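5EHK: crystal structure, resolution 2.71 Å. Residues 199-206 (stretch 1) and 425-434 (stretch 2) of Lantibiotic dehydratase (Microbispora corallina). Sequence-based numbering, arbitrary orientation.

Stretch 1, residues 199-206: HQTLTVRG
Stretch 2 (425-434) LLELLDDTRG

A single short salt bridge, Arg-205 NH2 to Asp-430 OD1 at 2.5 Å, ties together two stretches of one chain whose touching residues are at least 225 positions apart in sequence. The backbones stay well separated: in register, Arg-205 CA lies 9.3 Å from Thr-432 CA. Side chains span the gap, and the surface buried, both sides summed, is a modest 279 Å².

Stretch 1 begins with a type I turn from His-199 to Leu-202, then extends through Thr-203, Val-204 and Arg-205 as a strand. Gly-206 follows at phi/psi 67/-118, a positive phi that favours glycine. In the turn, His-199 (chi1 t, chi2 -65°) accepts a hydrogen bond at His-199 ND1 from Thr-201 N, 3.1 Å.

Stretch 2 enters through Leu-426 at phi/psi 116/-48 and makes a type I turn from Glu-427 to Asp-430, closed by Asp-430 N to Glu-427 O at 3.1 Å. Asp-430 itself is extended (-76/128); residues 431-433 then take helical phi/psi, and Gly-434 N hydrogen-bonds to Asp-430 O at 2.8 Å. A CB on Gly-434 would clash with Glu-427 O.

The CA-to-CB bond of Arg-205 points sideways to stretch 2, but with chi1 m, chi2 t, chi3 t and chi4 108° its long chain brings the guanidinium there. Asp-430 points toward stretch 1 with chi1 t and chi2 75°. Its carboxylate serves both stretches: OD1 meets Arg-205, while Asp-430 OD2 accepts from Arg-433 N at 2.6 Å and, weakly, from Thr-432 N at 3.0 Å. An aspartate suits this place because its short side chain can fold back to the following backbone amides while still offering an oxygen to the arginine. Both charged residues are buried, so the pairing compensates charge away from solvent. Thr-432 (chi1 m) sets OG1 near the plane of the Arg-205 guanidinium, 4.3 Å from Arg-205 NE, and Thr-203 OG1 (chi1 129°) lies 3.8 Å from Asp-430 OD1.

A second arginine reaches the other way. Arg-433, chi1 m, chi2 t, chi3 115° and chi4 117°, points toward stretch 1 and places Arg-433 NH1 3.2 Å from Val-204 O, with that oxygen near the guanidinium plane.

At the turn of stretch 1 a leucine methyl packs on the backbone. Leu-426, chi1 -122° and chi2 p, points toward it and brings Leu-426 CD2 to 3.6 Å from Gln-200 O; with 57 Å² covered, this leucine is the most extensively covered residue of the pair. Gln-200 contributes backbone here, its side-chain end leading away to hydrogen bonds elsewhere in the structure.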

# COMPACT_ATOMS: atom_id res chain seq x y z
N HIS A 199 -9.12 37.86 3.66
CA HIS A 199 -8.44 36.76 2.99
C HIS A 199 -9.47 35.65 2.80
O HIS A 199 -10.24 35.36 3.71
CB HIS A 199 -7.29 36.27 3.87
CG HIS A 199 -6.34 35.34 3.17
ND1 HIS A 199 -6.71 34.09 2.72
CD2 HIS A 199 -5.03 35.46 2.90
CE1 HIS A 199 -5.67 33.50 2.16
NE2 HIS A 199 -4.63 34.31 2.27
N GLN A 200 -9.51 35.05 1.62
CA GLN A 200 -10.63 34.18 1.31
C GLN A 200 -10.54 32.80 2.02
O GLN A 200 -11.51 32.06 2.08
CB GLN A 200 -10.82 34.06 -0.20
CG GLN A 200 -11.16 35.37 -0.90
CD GLN A 200 -9.92 36.10 -1.48
OE1 GLN A 200 -8.77 35.74 -1.21
NE2 GLN A 200 -10.17 37.12 -2.29
N THR A 201 -9.40 32.49 2.60
CA THR A 201 -9.27 31.16 3.18
C THR A 201 -9.16 31.14 4.70
O THR A 201 -8.73 30.13 5.28
CB THR A 201 -8.08 30.40 2.61
OG1 THR A 201 -6.89 31.05 3.02
CG2 THR A 201 -8.15 30.37 1.10
N LEU A 202 -9.54 32.24 5.35
CA LEU A 202 -9.61 32.26 6.80
C LEU A 202 -10.58 31.21 7.27
O LEU A 202 -11.65 31.04 6.70
CB LEU A 202 -10.09 33.63 7.30
CG LEU A 202 -9.10 34.76 7.02
CD1 LEU A 202 -9.62 36.10 7.50
CD2 LEU A 202 -7.75 34.41 7.64
N THR A 203 -10.22 30.50 8.32
CA THR A 203 -11.13 29.53 8.89
C THR A 203 -11.21 29.81 10.39
O THR A 203 -10.19 30.12 11.03
CB THR A 203 -10.73 28.05 8.57
OG1 THR A 203 -10.69 27.27 9.77
CG2 THR A 203 -9.36 27.97 7.83
N VAL A 204 -12.44 29.77 10.91
CA VAL A 204 -12.76 30.03 12.32
C VAL A 204 -12.63 28.82 13.22
O VAL A 204 -13.34 27.83 13.05
CB VAL A 204 -14.20 30.51 12.44
CG1 VAL A 204 -14.60 30.67 13.89
CG2 VAL A 204 -14.38 31.80 11.69
N ARG A 205 -11.75 28.88 14.22
CA ARG A 205 -11.63 27.77 15.16
C ARG A 205 -11.82 28.25 16.59
O ARG A 205 -10.93 28.89 17.15
CB ARG A 205 -10.30 27.06 15.01
CG ARG A 205 -10.22 26.23 13.77
CD ARG A 205 -8.87 25.56 13.60
NE ARG A 205 -8.99 24.56 12.56
CZ ARG A 205 -8.45 24.68 11.36
NH1 ARG A 205 -7.72 25.75 11.05
NH2 ARG A 205 -8.62 23.72 10.45
N GLY A 206 -12.98 27.94 17.16
CA GLY A 206 -13.30 28.34 18.51
C GLY A 206 -13.43 29.84 18.59
O GLY A 206 -14.27 30.42 17.91
N LEU A 425 -17.12 24.14 -0.05
CA LEU A 425 -15.67 24.00 -0.23
C LEU A 425 -15.07 24.89 0.83
O LEU A 425 -15.44 26.06 0.87
CB LEU A 425 -15.24 24.54 -1.60
CG LEU A 425 -13.74 24.38 -1.85
CD1 LEU A 425 -13.49 23.97 -3.24
CD2 LEU A 425 -13.00 25.65 -1.55
N LEU A 426 -14.13 24.37 1.61
CA LEU A 426 -13.51 25.08 2.76
C LEU A 426 -13.85 24.35 4.03
O LEU A 426 -12.97 24.07 4.84
CB LEU A 426 -13.87 26.56 2.90
CG LEU A 426 -12.75 27.61 2.89
CD1 LEU A 426 -11.75 27.43 1.74
CD2 LEU A 426 -13.34 29.03 2.84
N GLU A 427 -15.12 24.02 4.20
CA GLU A 427 -15.48 23.10 5.26
C GLU A 427 -14.99 21.70 4.89
O GLU A 427 -14.42 21.00 5.72
CB GLU A 427 -16.98 23.09 5.46
CG GLU A 427 -17.43 22.05 6.47
CD GLU A 427 -18.94 21.93 6.47
OE1 GLU A 427 -19.58 23.01 6.46
OE2 GLU A 427 -19.46 20.79 6.48
N LEU A 428 -15.20 21.31 3.64
CA LEU A 428 -14.68 20.06 3.13
C LEU A 428 -13.17 20.00 3.33
O LEU A 428 -12.65 18.98 3.74
CB LEU A 428 -14.98 19.92 1.64
CG LEU A 428 -14.58 18.57 1.05
CD1 LEU A 428 -15.43 17.46 1.64
CD2 LEU A 428 -14.67 18.58 -0.46
N LEU A 429 -12.47 21.11 3.08
CA LEU A 429 -11.01 21.11 3.14
C LEU A 429 -10.47 21.17 4.57
O LEU A 429 -9.27 20.98 4.78
CB LEU A 429 -10.43 22.25 2.31
CG LEU A 429 -10.21 21.97 0.82
CD1 LEU A 429 -9.57 23.14 0.16
CD2 LEU A 429 -9.37 20.73 0.64
N ASP A 430 -11.35 21.44 5.52
CA ASP A 430 -10.98 21.54 6.93
C ASP A 430 -10.74 20.17 7.60
O ASP A 430 -11.57 19.27 7.51
CB ASP A 430 -12.06 22.29 7.69
CG ASP A 430 -11.67 22.57 9.11
OD1 ASP A 430 -10.83 23.46 9.31
OD2 ASP A 430 -12.20 21.90 10.02
N ASP A 431 -9.59 20.04 8.25
CA ASP A 431 -9.21 18.82 8.97
C ASP A 431 -10.23 18.40 10.02
O ASP A 431 -10.50 17.22 10.19
CB ASP A 431 -7.89 19.06 9.68
CG ASP A 431 -6.71 18.88 8.77
OD1 ASP A 431 -6.68 17.84 8.05
OD2 ASP A 431 -5.83 19.76 8.77
N THR A 432 -10.79 19.38 10.71
CA THR A 432 -11.69 19.11 11.81
C THR A 432 -13.13 18.89 11.39
O THR A 432 -13.79 17.97 11.88
CB THR A 432 -11.64 20.23 12.84
OG1 THR A 432 -10.27 20.51 13.18
CG2 THR A 432 -12.38 19.80 14.06
N ARG A 433 -13.63 19.76 10.52
CA ARG A 433 -15.04 19.71 10.14
C ARG A 433 -15.32 18.85 8.92
O ARG A 433 -16.46 18.39 8.71
CB ARG A 433 -15.59 21.10 9.92
CG ARG A 433 -15.27 22.07 11.02
CD ARG A 433 -15.84 23.41 10.70
NE ARG A 433 -16.87 23.82 11.63
CZ ARG A 433 -16.76 24.90 12.41
NH1 ARG A 433 -15.64 25.65 12.39
NH2 ARG A 433 -17.76 25.21 13.23
N GLY A 434 -14.28 18.63 8.11
CA GLY A 434 -14.44 17.89 6.88
C GLY A 434 -13.56 16.68 6.70
O GLY A 434 -13.24 15.96 7.65